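Local atomic coordinates of acyl-CoA dehydrogenase family protein (PDB entry 2OKU), a protein that probably takes part in the FAD-dependent oxidation of acyl-CoA thioesters, this chain being its helical C-terminal domain alone. Residues I49-E54 with Y112-R117; T42-A47 with V69-H74; I6-I9 with T13-A16; E21-E26 with P33-L38; K28-P33 with S90-A95. All blocks are in the same frame, centred on the assembly; numbering follows the deposited sequence.

All five contacts tie together helices of one all-helical C-terminal domain. Interactions 1, 2, 4 and 5 each use helix 32-53 or the turn leading into it. Interactions 1 and 5 join it to the two ends of helix 92-115, their centres about 32 Å apart on opposite sides of the domain. Interaction 2 lies near the middle, pairing helix 32-53 with helix 58-87. Interaction 3 comes first along the chain and closes before the others open; its centre is about 10 Å from that of interaction 2. Interactions 4 and 5 share Pro33, with centres about 11 Å apart. Interactions 2, 3 and 5 also reach the second subunit, so these three contacts lie at the interface of the dimer.

Interaction 1. Residues I49-E54 with Y112-R117; sequences IAFVTE and YVRAFR
Phe51 lays one face of its ring under the side chain of Arg114, where the C-terminal ends of helices 32-53 and 92-115 meet in the helical bundle of this acyl-CoA dehydrogenase C-terminal domain. Over the centre of the face lies an aliphatic carbon: Arg114 CG stands 4.1 Å from the centroid of the Phe51 ring and only 5° off its normal, a CH-pi contact. From there the arginine chain runs on extended, and its guanidinium passes beyond the ring toward the CB side. NH1 of Arg114 comes to 3.6 Å from Phe51 CD1, but the guanidinium and ring planes are 48° apart, so the two groups are not laid flat on each other. The polar end of the arginine is held by a salt bridge from NE to Asp110, one turn back on its own helix. Phe51 reaches across because its CG is anti to the backbone N (chi1 171°), which carries the ring to the neighbouring helix. There CE2 of Phe51 approaches the carbonyl O of Val113 to 3.5 Å, obliquely to the ring. Deeper in the bundle the contact becomes wholly apolar. Val52 and Val113 are both buried and cross at about a right angle, while Leu48 from helix 32-53 also packs on Val113. A single methyl group of Val113, CG1, serves both partners: it lies 4.1 Å from Phe51 CD2 and 3.5 Å from Val52 CG2.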
# COMPACT_ATOMS: atom_id res chain seq x y z
N ILE A 49 16.49 -9.85 7.03
CA ILE A 49 16.11 -11.14 7.60
C ILE A 49 17.35 -11.98 7.86
O ILE A 49 17.48 -12.53 8.96
CB ILE A 49 15.11 -11.89 6.69
CG1 ILE A 49 13.78 -11.13 6.71
CG2 ILE A 49 14.95 -13.38 7.15
CD1 ILE A 49 12.78 -11.49 5.56
N ALA A 50 18.25 -12.07 6.87
CA ALA A 50 19.54 -12.79 7.00
C ALA A 50 20.40 -12.23 8.12
O ALA A 50 21.01 -13.00 8.89
CB ALA A 50 20.33 -12.78 5.68
N PHE A 51 20.47 -10.91 8.21
CA PHE A 51 21.21 -10.25 9.30
C PHE A 51 20.77 -10.77 10.67
O PHE A 51 21.62 -11.03 11.55
CB PHE A 51 21.08 -8.72 9.20
CG PHE A 51 21.61 -7.99 10.40
CD1 PHE A 51 22.96 -7.66 10.47
CD2 PHE A 51 20.79 -7.67 11.46
CE1 PHE A 51 23.48 -6.99 11.60
CE2 PHE A 51 21.28 -7.01 12.57
CZ PHE A 51 22.62 -6.67 12.65
N VAL A 52 19.47 -10.93 10.86
CA VAL A 52 18.90 -11.40 12.14
C VAL A 52 19.04 -12.93 12.31
O VAL A 52 19.57 -13.40 13.33
CB VAL A 52 17.41 -11.00 12.30
CG1 VAL A 52 16.81 -11.62 13.58
CG2 VAL A 52 17.23 -9.46 12.31
N THR A 53 18.60 -13.69 11.31
CA THR A 53 18.61 -15.17 11.40
C THR A 53 20.02 -15.74 11.53
O THR A 53 20.24 -16.69 12.27
CB THR A 53 17.88 -15.86 10.22
OG1 THR A 53 18.53 -15.56 8.98
CG2 THR A 53 16.42 -15.46 10.18
N GLU A 54 21.00 -15.13 10.87
CA GLU A 54 22.36 -15.66 10.92
C GLU A 54 23.03 -15.50 12.28
O GLU A 54 24.07 -16.12 12.54
CB GLU A 54 23.22 -15.07 9.81
CG GLU A 54 22.76 -15.56 8.42
CD GLU A 54 23.50 -14.92 7.25
OE1 GLU A 54 24.45 -14.13 7.48
OE2 GLU A 54 23.12 -15.21 6.11
N TYR A 112 17.14 0.58 12.72
CA TYR A 112 16.86 0.10 14.07
C TYR A 112 17.38 -1.30 14.32
O TYR A 112 18.09 -1.53 15.29
CB TYR A 112 15.35 0.16 14.38
CG TYR A 112 15.07 -0.46 15.76
CD1 TYR A 112 15.16 0.32 16.91
CD2 TYR A 112 14.76 -1.79 15.89
CE1 TYR A 112 14.94 -0.22 18.18
CE2 TYR A 112 14.52 -2.35 17.16
CZ TYR A 112 14.61 -1.54 18.29
OH TYR A 112 14.38 -2.07 19.54
N VAL A 113 17.02 -2.23 13.44
CA VAL A 113 17.40 -3.64 13.60
C VAL A 113 18.91 -3.83 13.55
O VAL A 113 19.49 -4.60 14.35
CB VAL A 113 16.68 -4.53 12.57
CG1 VAL A 113 17.23 -5.97 12.58
CG2 VAL A 113 15.17 -4.48 12.84
N ARG A 114 19.56 -3.13 12.62
CA ARG A 114 21.01 -3.22 12.48
C ARG A 114 21.80 -2.55 13.63
O ARG A 114 22.92 -2.96 13.91
CB ARG A 114 21.43 -2.68 11.11
CG ARG A 114 21.03 -3.65 9.98
CD ARG A 114 21.45 -3.13 8.60
NE ARG A 114 20.94 -4.02 7.55
CZ ARG A 114 21.55 -5.12 7.15
NH1 ARG A 114 22.72 -5.47 7.68
NH2 ARG A 114 21.02 -5.87 6.19
N ALA A 115 21.21 -1.55 14.26
CA ALA A 115 21.85 -0.86 15.39
C ALA A 115 21.55 -1.54 16.73
O ALA A 115 22.17 -1.23 17.74
CB ALA A 115 21.43 0.58 15.43
N PHE A 116 20.60 -2.46 16.74
CA PHE A 116 20.12 -3.03 17.99
C PHE A 116 21.16 -3.97 18.60
O PHE A 116 21.68 -4.84 17.93
CB PHE A 116 18.79 -3.77 17.77
CG PHE A 116 18.18 -4.29 19.03
CD1 PHE A 116 17.51 -3.44 19.89
CD2 PHE A 116 18.28 -5.63 19.37
CE1 PHE A 116 16.94 -3.91 21.10
CE2 PHE A 116 17.70 -6.12 20.57
CZ PHE A 116 17.04 -5.25 21.42
N ARG A 117 21.47 -3.79 19.88
CA ARG A 117 22.41 -4.69 20.56
C ARG A 117 21.62 -5.81 21.24
O ARG A 117 20.77 -5.53 22.08
CB ARG A 117 23.22 -3.91 21.59
CG ARG A 117 23.87 -2.60 21.08
CD ARG A 117 24.85 -2.00 22.11
NE ARG A 117 25.67 -3.06 22.72
CZ ARG A 117 25.51 -3.57 23.95
NH1 ARG A 117 24.57 -3.10 24.78
NH2 ARG A 117 26.31 -4.55 24.36

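Interaction 2. Residues T42-A47 with V69-H74; sequences TDRAEA and VEMTAH
Ala45 and Met71, the latter present as selenomethionine, form the apolar heart of this buried contact between helices 32-53 and 58-87. The small methyl of Ala45 points at the facing helix and lets the backbones approach closely: the CA atoms of Ala45 and Met71 are 5.5 Å apart. Met71 CG rests on CA and CB of the alanine, 3.6 Å from Ala45 CA and 3.8 Å from Ala45 CB. Its chain then bends at chi2 (77°), turning the terminal methyl toward Arg44, whose aliphatic base it meets. There Met71 CE touches Arg44 CG at 3.4 Å. On the other flank Thr72 makes a looser approach, its CA 4.3 Å from Ala45 CB.

No hydrogen bond crosses between the two segments; their polar groups bond to other partners. The guanidinium of Arg44 forms a salt bridge through NH2 with Glu107 of helix 92-115, so its aliphatic part covers Met71 while its charge joins a third helix. Gln106 of that helix donates to Met71 O, and Thr72 OG1 bonds to Leu68 O within its own helix. The second subunit meets the same segment at His74, whose ND1 is hydrogen-bonded to the hydroxyl of its Tyr98.

The short helical segments run at 166° with axes 8.9 Å apart, a nearly antiparallel pair such as forms the core of the acyl-CoA dehydrogenase C-terminal helical bundle.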
# COMPACT_ATOMS: atom_id res chain seq x y z
N THR A 42 13.03 -5.44 -2.03
CA THR A 42 12.95 -6.89 -1.83
C THR A 42 14.31 -7.44 -1.35
O THR A 42 14.38 -8.15 -0.34
CB THR A 42 12.47 -7.61 -3.10
OG1 THR A 42 11.27 -6.99 -3.57
CG2 THR A 42 12.24 -9.10 -2.87
N ASP A 43 15.39 -7.08 -2.04
CA ASP A 43 16.73 -7.48 -1.61
C ASP A 43 17.02 -6.97 -0.19
O ASP A 43 17.64 -7.67 0.58
CB ASP A 43 17.81 -6.95 -2.55
CG ASP A 43 17.71 -7.48 -3.99
OD1 ASP A 43 17.01 -8.47 -4.25
OD2 ASP A 43 18.35 -6.85 -4.87
N ARG A 44 16.61 -5.74 0.12
CA ARG A 44 16.82 -5.14 1.46
C ARG A 44 16.10 -5.94 2.55
O ARG A 44 16.67 -6.22 3.61
CB ARG A 44 16.33 -3.69 1.50
CG ARG A 44 16.93 -2.82 2.56
CD ARG A 44 17.83 -1.80 1.85
NE ARG A 44 18.69 -1.02 2.73
CZ ARG A 44 18.35 0.08 3.37
NH1 ARG A 44 17.11 0.55 3.30
NH2 ARG A 44 19.28 0.71 4.10
N ALA A 45 14.85 -6.33 2.28
CA ALA A 45 14.11 -7.19 3.21
C ALA A 45 14.82 -8.55 3.45
O ALA A 45 15.01 -8.95 4.57
CB ALA A 45 12.67 -7.42 2.71
N GLU A 46 15.22 -9.22 2.37
CA GLU A 46 15.92 -10.49 2.45
C GLU A 46 17.21 -10.33 3.26
O GLU A 46 17.53 -11.17 4.08
CB GLU A 46 16.25 -11.02 1.05
CG GLU A 46 17.00 -12.35 1.00
CD GLU A 46 17.27 -12.80 -0.41
OE1 GLU A 46 17.96 -12.06 -1.14
OE2 GLU A 46 16.77 -13.88 -0.78
N ALA A 47 17.95 -9.26 2.97
CA ALA A 47 19.24 -9.03 3.62
C ALA A 47 19.05 -8.80 5.12
O ALA A 47 19.81 -9.32 5.92
CB ALA A 47 19.99 -7.86 3.00
N VAL A 69 8.45 -9.02 9.47
CA VAL A 69 7.17 -9.06 8.76
C VAL A 69 6.90 -7.70 8.05
O VAL A 69 6.63 -7.66 6.85
CB VAL A 69 5.99 -9.42 9.68
CG1 VAL A 69 4.66 -9.26 8.90
CG2 VAL A 69 6.12 -10.83 10.28
N GLU A 70 6.98 -6.60 8.80
CA GLU A 70 6.77 -5.28 8.24
C GLU A 70 7.71 -4.96 7.07
O GLU A 70 7.28 -4.42 6.06
CB GLU A 70 6.94 -4.22 9.30
CG GLU A 70 5.86 -4.23 10.34
CD GLU A 70 6.16 -3.16 11.40
OE1 GLU A 70 6.45 -1.98 11.00
OE2 GLU A 70 6.10 -3.52 12.59
N MSE A 71 8.99 -5.30 7.24
CA MSE A 71 10.00 -5.08 6.23
C MSE A 71 9.58 -5.77 4.93
O MSE A 71 9.67 -5.20 3.82
CB MSE A 71 11.34 -5.63 6.74
CG MSE A 71 12.52 -5.29 5.87
SE MSE A 71 13.03 -3.39 6.20
CE MSE A 71 14.52 -3.35 4.87
N THR A 72 9.08 -6.99 5.06
CA THR A 72 8.58 -7.73 3.93
C THR A 72 7.31 -7.13 3.33
O THR A 72 7.19 -7.05 2.09
CB THR A 72 8.35 -9.23 4.32
OG1 THR A 72 9.58 -9.79 4.83
CG2 THR A 72 7.88 -10.02 3.10
N ALA A 73 6.36 -6.76 4.19
CA ALA A 73 5.09 -6.16 3.80
C ALA A 73 5.31 -4.93 2.90
O ALA A 73 4.63 -4.75 1.87
CB ALA A 73 4.26 -5.77 5.05
N HIS A 74 6.28 -4.08 3.24
CA HIS A 74 6.54 -2.89 2.41
C HIS A 74 6.88 -3.27 0.97
O HIS A 74 6.36 -2.66 0.01
CB HIS A 74 7.61 -1.98 3.04
CG HIS A 74 7.17 -1.38 4.33
ND1 HIS A 74 6.05 -0.58 4.42
CD2 HIS A 74 7.67 -1.49 5.58
CE1 HIS A 74 5.86 -0.25 5.68
NE2 HIS A 74 6.85 -0.75 6.40

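Interaction 3. Residues I6-I9 with T13-A16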
# COMPACT_ATOMS: atom_id res chain seq x y z
N ILE A 6 5.79 -16.80 11.64
CA ILE A 6 6.49 -16.09 10.56
C ILE A 6 7.49 -16.95 9.77
O ILE A 6 8.32 -16.43 9.06
CB ILE A 6 7.15 -14.72 11.02
CG1 ILE A 6 8.48 -14.88 11.74
CG2 ILE A 6 6.19 -13.86 11.85
CD1 ILE A 6 9.33 -13.58 11.61
N ARG A 7 7.36 -18.27 9.84
CA ARG A 7 8.30 -19.14 9.13
C ARG A 7 8.39 -18.85 7.63
O ARG A 7 9.46 -18.95 7.00
CB ARG A 7 7.90 -20.60 9.36
CG ARG A 7 9.04 -21.48 9.41
CD ARG A 7 8.59 -22.93 9.45
NE ARG A 7 9.70 -23.82 9.13
CZ ARG A 7 10.49 -24.38 10.04
NH1 ARG A 7 10.30 -24.17 11.34
NH2 ARG A 7 11.47 -25.19 9.65
N HIS A 8 7.26 -18.49 7.04
CA HIS A 8 7.19 -18.16 5.60
C HIS A 8 7.92 -16.83 5.30
O HIS A 8 8.51 -16.66 4.23
CB HIS A 8 5.72 -18.14 5.13
CG HIS A 8 4.88 -17.06 5.76
ND1 HIS A 8 4.80 -16.88 7.12
CD2 HIS A 8 4.06 -16.14 5.20
CE1 HIS A 8 3.98 -15.87 7.37
NE2 HIS A 8 3.52 -15.39 6.23
N ILE A 9 7.94 -15.92 6.27
CA ILE A 9 8.71 -14.67 6.20
C ILE A 9 10.22 -14.90 6.28
O ILE A 9 10.98 -14.43 5.41
CB ILE A 9 8.28 -13.68 7.34
CG1 ILE A 9 6.78 -13.40 7.27
CG2 ILE A 9 9.20 -12.39 7.35
CD1 ILE A 9 6.27 -12.76 5.97
N THR A 13 9.10 -16.82 1.31
CA THR A 13 8.10 -17.20 0.32
C THR A 13 7.57 -16.00 -0.50
O THR A 13 7.35 -16.12 -1.71
CB THR A 13 6.91 -17.93 0.99
OG1 THR A 13 6.26 -17.05 1.89
CG2 THR A 13 7.36 -19.22 1.75
N TYR A 14 7.41 -14.83 0.14
CA TYR A 14 7.01 -13.64 -0.62
C TYR A 14 8.13 -13.09 -1.49
O TYR A 14 7.88 -12.55 -2.57
CB TYR A 14 6.56 -12.51 0.29
CG TYR A 14 5.22 -12.69 0.94
CD1 TYR A 14 4.05 -12.51 0.20
CD2 TYR A 14 5.11 -13.01 2.28
CE1 TYR A 14 2.80 -12.64 0.81
CE2 TYR A 14 3.87 -13.15 2.89
CZ TYR A 14 2.73 -12.95 2.16
OH TYR A 14 1.50 -13.09 2.78
N ILE A 15 9.35 -13.21 -1.00
CA ILE A 15 10.54 -12.83 -1.77
C ILE A 15 10.59 -13.64 -3.08
O ILE A 15 10.85 -13.09 -4.16
CB ILE A 15 11.84 -13.04 -0.92
CG1 ILE A 15 11.82 -12.23 0.40
CG2 ILE A 15 13.14 -12.75 -1.77
CD1 ILE A 15 11.46 -10.81 0.28
N ALA A 16 10.30 -14.94 -2.97
CA ALA A 16 10.27 -15.84 -4.14
C ALA A 16 9.14 -15.44 -5.10
O ALA A 16 9.36 -15.35 -6.32
CB ALA A 16 10.14 -17.32 -3.71
O HOH W 1 8.31 -14.07 2.76
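Chi1 values of 65° for His8 and 63° for Thr13 set the imidazole and the hydroxyl each between its own backbone N and carbonyl carbon, and bring Thr13 OG1 beside the base of the histidine, 3.5 Å from His8 CB. The hydroxyl lies near the plane of the imidazole, at its edge. It donates to His8 O at 3.3 Å from well above the carbonyl plane. A second bond meets the same oxygen: Thr13 N donates to His8 O at 3.0 Å, in the carbonyl plane and with an N-H...O angle of 164°. Water 1 is a third donor to His8 O and accepts from Tyr14 N, bridging the two helices. The carbonyl of the second residue of helix 7-11 is thus tied to the first turn of helix 13-22.

The aromatic side chains of His8 and Tyr14 lie side by side, pointing the same way. Their rings meet rim to rim with planes steeply inclined, and His8 CD2 is 3.8 Å from Tyr14 CE2. Ile9 lays CG1 over one face of the imidazole, toward its rim, and its CD1 reaches the edge of the Tyr14 ring, 3.9 Å from Tyr14 CD2. Both polar tips converge on the second subunit, where Asp88 is hydrogen-bonded to both His8 NE2 and Tyr14 OH, while the Phe91 ring of that subunit meets the tyrosine ring.

Helices 7-11 and 13-22 lie over the bundle: Ile9 packs on Thr72 of helix 58-87 and Ile49 of helix 32-53, and Tyr14 on Val76 of helix 58-87.

Interaction 4. Residues E21-E26 with P33-L38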
# COMPACT_ATOMS: atom_id res chain seq x y z
N GLU A 21 7.29 -14.09 -10.00
CA GLU A 21 6.06 -13.63 -10.63
C GLU A 21 6.02 -12.11 -10.82
O GLU A 21 5.96 -11.62 -11.95
CB GLU A 21 4.82 -14.06 -9.85
CG GLU A 21 3.52 -13.63 -10.52
CD GLU A 21 2.25 -14.06 -9.78
OE1 GLU A 21 2.33 -14.97 -8.93
OE2 GLU A 21 1.17 -13.50 -10.08
N TYR A 22 6.01 -11.36 -9.72
CA TYR A 22 5.73 -9.92 -9.85
C TYR A 22 6.82 -9.18 -10.63
O TYR A 22 6.52 -8.29 -11.44
CB TYR A 22 5.54 -9.26 -8.50
CG TYR A 22 4.43 -9.80 -7.64
CD1 TYR A 22 3.29 -10.37 -8.19
CD2 TYR A 22 4.53 -9.73 -6.25
CE1 TYR A 22 2.27 -10.87 -7.37
CE2 TYR A 22 3.50 -10.21 -5.43
CZ TYR A 22 2.38 -10.77 -6.00
OH TYR A 22 1.37 -11.24 -5.18
N GLN A 23 8.07 -9.51 -10.38
CA GLN A 23 9.17 -8.86 -11.10
C GLN A 23 9.26 -9.29 -12.57
O GLN A 23 10.03 -8.71 -13.33
CB GLN A 23 10.51 -9.12 -10.40
CG GLN A 23 10.75 -8.23 -9.15
CD GLN A 23 11.12 -6.81 -9.56
OE1 GLN A 23 11.95 -6.63 -10.45
NE2 GLN A 23 10.52 -5.80 -8.92
N GLN A 24 8.50 -10.32 -12.96
CA GLN A 24 8.45 -10.77 -14.36
C GLN A 24 7.37 -10.07 -15.17
O GLN A 24 7.22 -10.34 -16.37
CB GLN A 24 8.24 -12.29 -14.42
CG GLN A 24 9.23 -13.11 -13.62
CD GLN A 24 10.65 -12.90 -14.03
OE1 GLN A 24 10.94 -12.65 -15.21
NE2 GLN A 24 11.57 -13.00 -13.07
N THR A 25 6.58 -9.21 -14.52
CA THR A 25 5.55 -8.45 -15.16
C THR A 25 6.19 -7.48 -16.12
O THR A 25 7.11 -6.75 -15.75
CB THR A 25 4.75 -7.61 -14.16
OG1 THR A 25 4.37 -8.44 -13.07
CG2 THR A 25 3.51 -6.99 -14.80
N GLU A 26 5.69 -7.49 -17.35
CA GLU A 26 6.17 -6.57 -18.38
C GLU A 26 5.52 -5.23 -18.10
O GLU A 26 4.29 -5.16 -18.05
CB GLU A 26 5.78 -7.10 -19.77
CG GLU A 26 6.05 -6.13 -20.91
CD GLU A 26 5.75 -6.71 -22.30
OE1 GLU A 26 4.59 -7.14 -22.56
OE2 GLU A 26 6.68 -6.70 -23.15
N PRO A 33 11.21 2.40 -13.45
CA PRO A 33 11.93 2.80 -12.24
C PRO A 33 11.30 2.27 -10.95
O PRO A 33 12.02 1.82 -10.05
CB PRO A 33 11.90 4.34 -12.30
CG PRO A 33 11.82 4.63 -13.79
CD PRO A 33 10.84 3.56 -14.28
N MSE A 34 9.97 2.27 -10.88
CA MSE A 34 9.31 1.73 -9.72
C MSE A 34 9.59 0.24 -9.58
O MSE A 34 9.85 -0.23 -8.48
CB MSE A 34 7.80 1.96 -9.72
CG MSE A 34 7.14 1.40 -8.47
SE MSE A 34 5.25 1.99 -8.36
CE MSE A 34 4.89 1.34 -6.51
N LYS A 35 9.56 -0.50 -10.68
CA LYS A 35 9.87 -1.93 -10.65
C LYS A 35 11.29 -2.20 -10.10
O LYS A 35 11.49 -3.09 -9.26
CB LYS A 35 9.68 -2.52 -12.04
CG LYS A 35 9.96 -3.98 -12.14
CD LYS A 35 9.51 -4.51 -13.50
CE LYS A 35 9.88 -5.90 -13.68
NZ LYS A 35 9.67 -6.36 -15.08
N GLU A 36 12.26 -1.40 -10.54
CA GLU A 36 13.63 -1.52 -10.08
C GLU A 36 13.78 -1.13 -8.60
O GLU A 36 14.51 -1.79 -7.85
CB GLU A 36 14.58 -0.71 -10.97
CG GLU A 36 14.64 -1.30 -12.39
CD GLU A 36 15.38 -0.44 -13.42
OE1 GLU A 36 15.84 0.67 -13.07
OE2 GLU A 36 15.47 -0.90 -14.58
N ALA A 37 13.08 -0.08 -8.18
CA ALA A 37 13.09 0.32 -6.75
C ALA A 37 12.51 -0.79 -5.85
O ALA A 37 13.03 -1.07 -4.77
CB ALA A 37 12.32 1.61 -6.55
N LEU A 38 11.42 -1.42 -6.31
CA LEU A 38 10.81 -2.51 -5.58
C LEU A 38 11.73 -3.72 -5.48
O LEU A 38 11.72 -4.41 -4.48
CB LEU A 38 9.49 -2.92 -6.21
CG LEU A 38 8.38 -1.89 -6.01
CD1 LEU A 38 7.24 -2.19 -6.97
CD2 LEU A 38 7.92 -1.88 -4.57
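Gln23 and Lys35 each reach for a backbone carbonyl of the facing segment, their side chains crossing at a slant. The glutamine bends at chi2 (-76°), which swings its amide over the root of the lysine; OE1 of Gln23 comes 3.7 Å from Lys35 CG. Its NE2 donates to Lys35 O at 2.9 Å, with an N-H...O angle of 165°. The accepting oxygen lies close to the amide plane of the glutamine, although the donor is tilted 28° from the carbonyl plane. A second bond from NE2 goes to His79 of helix 58-87, so two partners fix the rotation of this amide.

Lys35 takes the opposite course. Its chain is extended throughout and carries NZ across to Thr25 O, to which it donates at 2.7 Å. The receiving segment is a type I beta turn from Tyr22 to Thr25, by which the chain leaves helix 13-22 before entering helix 32-53 of the acyl-CoA dehydrogenase C-terminal domain. The turn is braced from within: Thr25 OG1 donates to Tyr22 O at 2.7 Å, and Thr25 N reaches the same oxygen from the same face of its carbonyl plane.

Beneath these polar bonds, Leu38 faces the turn with its CB 4.1 Å from Gln23 NE2. Its side chain also packs on His79 and Met82 of helix 58-87 and on Leu99 of helix 92-115.

Interaction 5. Residues K28-P33 with S90-A95; sequences KPELQP and SFRQSA
Arg92 crosses the side chain of Glu30 at about a right angle and offers it a guanidinium face instead of a direct ionic bond. Glu30 CB sits over one side of that face, displaced toward the rim, 3.7 Å from Arg92 NE. The delta methylene of the arginine packs close by: Arg92 CD lies 3.5 Å from Glu30 O and 3.9 Å from Leu31 CD1. Leu31 and Arg92 slide past each other in opposite directions, the leucine on the buried side.

The charges are near but separated. Glu30 OE1 is 4.9 Å from Arg92 NH2, with carboxylate and guanidinium planes only 16° apart. Water 2 spans the gap, accepting from Arg92 NH2 at 3.0 Å and donating weakly to Glu30 OE1 at 3.2 Å.

Further out, the arginine is positioned by acids of its own part of the chain: NE forms a salt bridge with Asp89 and NH1 another with Glu96. The bend at chi3 (63°) turns the guanidinium aside after CG and CD have passed Leu31. Leu31 in turn packs against Met82, Ala85 and Asn86 of helix 58-87. Next to Arg92 in the chain, Phe91 meets the Tyr14 ring of the second subunit.

The contact thus joins the turn entering helix 32-53 to the start of helix 92-115, two helices that run the same way, at one end of the helical bundle of the acyl-CoA dehydrogenase C-terminal domain.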
# COMPACT_ATOMS: atom_id res chain seq x y z
N LYS A 28 5.52 -0.78 -18.80
CA LYS A 28 5.95 0.29 -19.69
C LYS A 28 7.13 1.03 -19.05
O LYS A 28 7.31 0.94 -17.83
CB LYS A 28 4.79 1.24 -19.94
CG LYS A 28 3.74 0.64 -20.89
CD LYS A 28 2.63 1.62 -21.22
CE LYS A 28 3.18 2.87 -21.96
NZ LYS A 28 2.14 3.59 -22.78
N PRO A 29 7.93 1.75 -19.86
CA PRO A 29 9.09 2.49 -19.32
C PRO A 29 8.76 3.39 -18.13
O PRO A 29 9.59 3.53 -17.24
CB PRO A 29 9.54 3.34 -20.51
CG PRO A 29 9.14 2.54 -21.71
CD PRO A 29 7.83 1.90 -21.33
N GLU A 30 7.58 3.98 -18.12
CA GLU A 30 7.19 4.89 -17.05
C GLU A 30 7.12 4.24 -15.68
O GLU A 30 7.28 4.91 -14.67
CB GLU A 30 5.85 5.56 -17.38
CG GLU A 30 4.69 4.59 -17.55
CD GLU A 30 3.81 4.92 -18.74
OE1 GLU A 30 4.17 5.84 -19.50
OE2 GLU A 30 2.76 4.26 -18.92
N LEU A 31 6.89 2.92 -15.65
CA LEU A 31 6.80 2.17 -14.39
C LEU A 31 8.09 1.39 -14.09
O LEU A 31 8.27 0.81 -13.00
CB LEU A 31 5.57 1.25 -14.49
CG LEU A 31 4.76 0.95 -13.26
CD1 LEU A 31 4.42 2.22 -12.44
CD2 LEU A 31 3.49 0.13 -13.65
N GLN A 32 9.01 1.36 -15.05
CA GLN A 32 10.24 0.61 -14.89
C GLN A 32 11.07 1.07 -13.67
O GLN A 32 11.59 0.24 -12.94
CB GLN A 32 11.06 0.63 -16.19
CG GLN A 32 12.33 -0.22 -16.19
CD GLN A 32 12.07 -1.71 -16.02
OE1 GLN A 32 11.07 -2.23 -16.50
NE2 GLN A 32 12.98 -2.41 -15.34
N PRO A 33 11.21 2.40 -13.45
CA PRO A 33 11.93 2.80 -12.24
C PRO A 33 11.30 2.27 -10.95
O PRO A 33 12.02 1.82 -10.05
CB PRO A 33 11.90 4.34 -12.30
CG PRO A 33 11.82 4.63 -13.79
CD PRO A 33 10.84 3.56 -14.28
N SER A 90 -3.22 6.00 -14.56
CA SER A 90 -3.76 7.09 -13.74
C SER A 90 -3.29 7.00 -12.28
O SER A 90 -3.19 8.02 -11.61
CB SER A 90 -5.29 7.08 -13.74
OG SER A 90 -5.77 7.17 -15.08
N PHE A 91 -3.03 5.77 -11.83
CA PHE A 91 -2.60 5.52 -10.46
C PHE A 91 -1.08 5.54 -10.24
O PHE A 91 -0.63 5.38 -9.10
CB PHE A 91 -3.15 4.19 -9.98
CG PHE A 91 -4.64 4.17 -9.80
CD1 PHE A 91 -5.32 5.28 -9.32
CD2 PHE A 91 -5.36 3.04 -10.11
CE1 PHE A 91 -6.70 5.25 -9.15
CE2 PHE A 91 -6.74 3.02 -9.95
CZ PHE A 91 -7.40 4.12 -9.47
N ARG A 92 -0.31 5.78 -11.30
CA ARG A 92 1.15 5.76 -11.18
C ARG A 92 1.69 6.79 -10.19
O ARG A 92 2.52 6.44 -9.35
CB ARG A 92 1.81 5.96 -12.54
CG ARG A 92 3.34 5.97 -12.44
CD ARG A 92 3.99 5.82 -13.78
NE ARG A 92 3.70 6.91 -14.71
CZ ARG A 92 4.37 8.05 -14.78
NH1 ARG A 92 5.36 8.34 -13.95
NH2 ARG A 92 4.06 8.93 -15.70
N GLN A 93 1.25 8.04 -10.27
CA GLN A 93 1.75 9.10 -9.36
C GLN A 93 1.48 8.72 -7.89
O GLN A 93 2.36 8.81 -7.03
CB GLN A 93 1.13 10.46 -9.70
CG GLN A 93 1.53 11.60 -8.80
CD GLN A 93 1.29 12.97 -9.42
OE1 GLN A 93 0.46 13.11 -10.34
NE2 GLN A 93 2.01 13.99 -8.92
N SER A 94 0.27 8.26 -7.62
CA SER A 94 -0.10 7.84 -6.27
C SER A 94 0.77 6.66 -5.82
O SER A 94 1.25 6.63 -4.68
CB SER A 94 -1.57 7.41 -6.21
OG SER A 94 -2.43 8.51 -6.47
N ALA A 95 0.96 5.69 -6.71
CA ALA A 95 1.78 4.52 -6.40
C ALA A 95 3.21 4.93 -6.07
O ALA A 95 3.83 4.37 -5.17
CB ALA A 95 1.76 3.50 -7.55
O HOH W 2 2.39 8.08 -18.00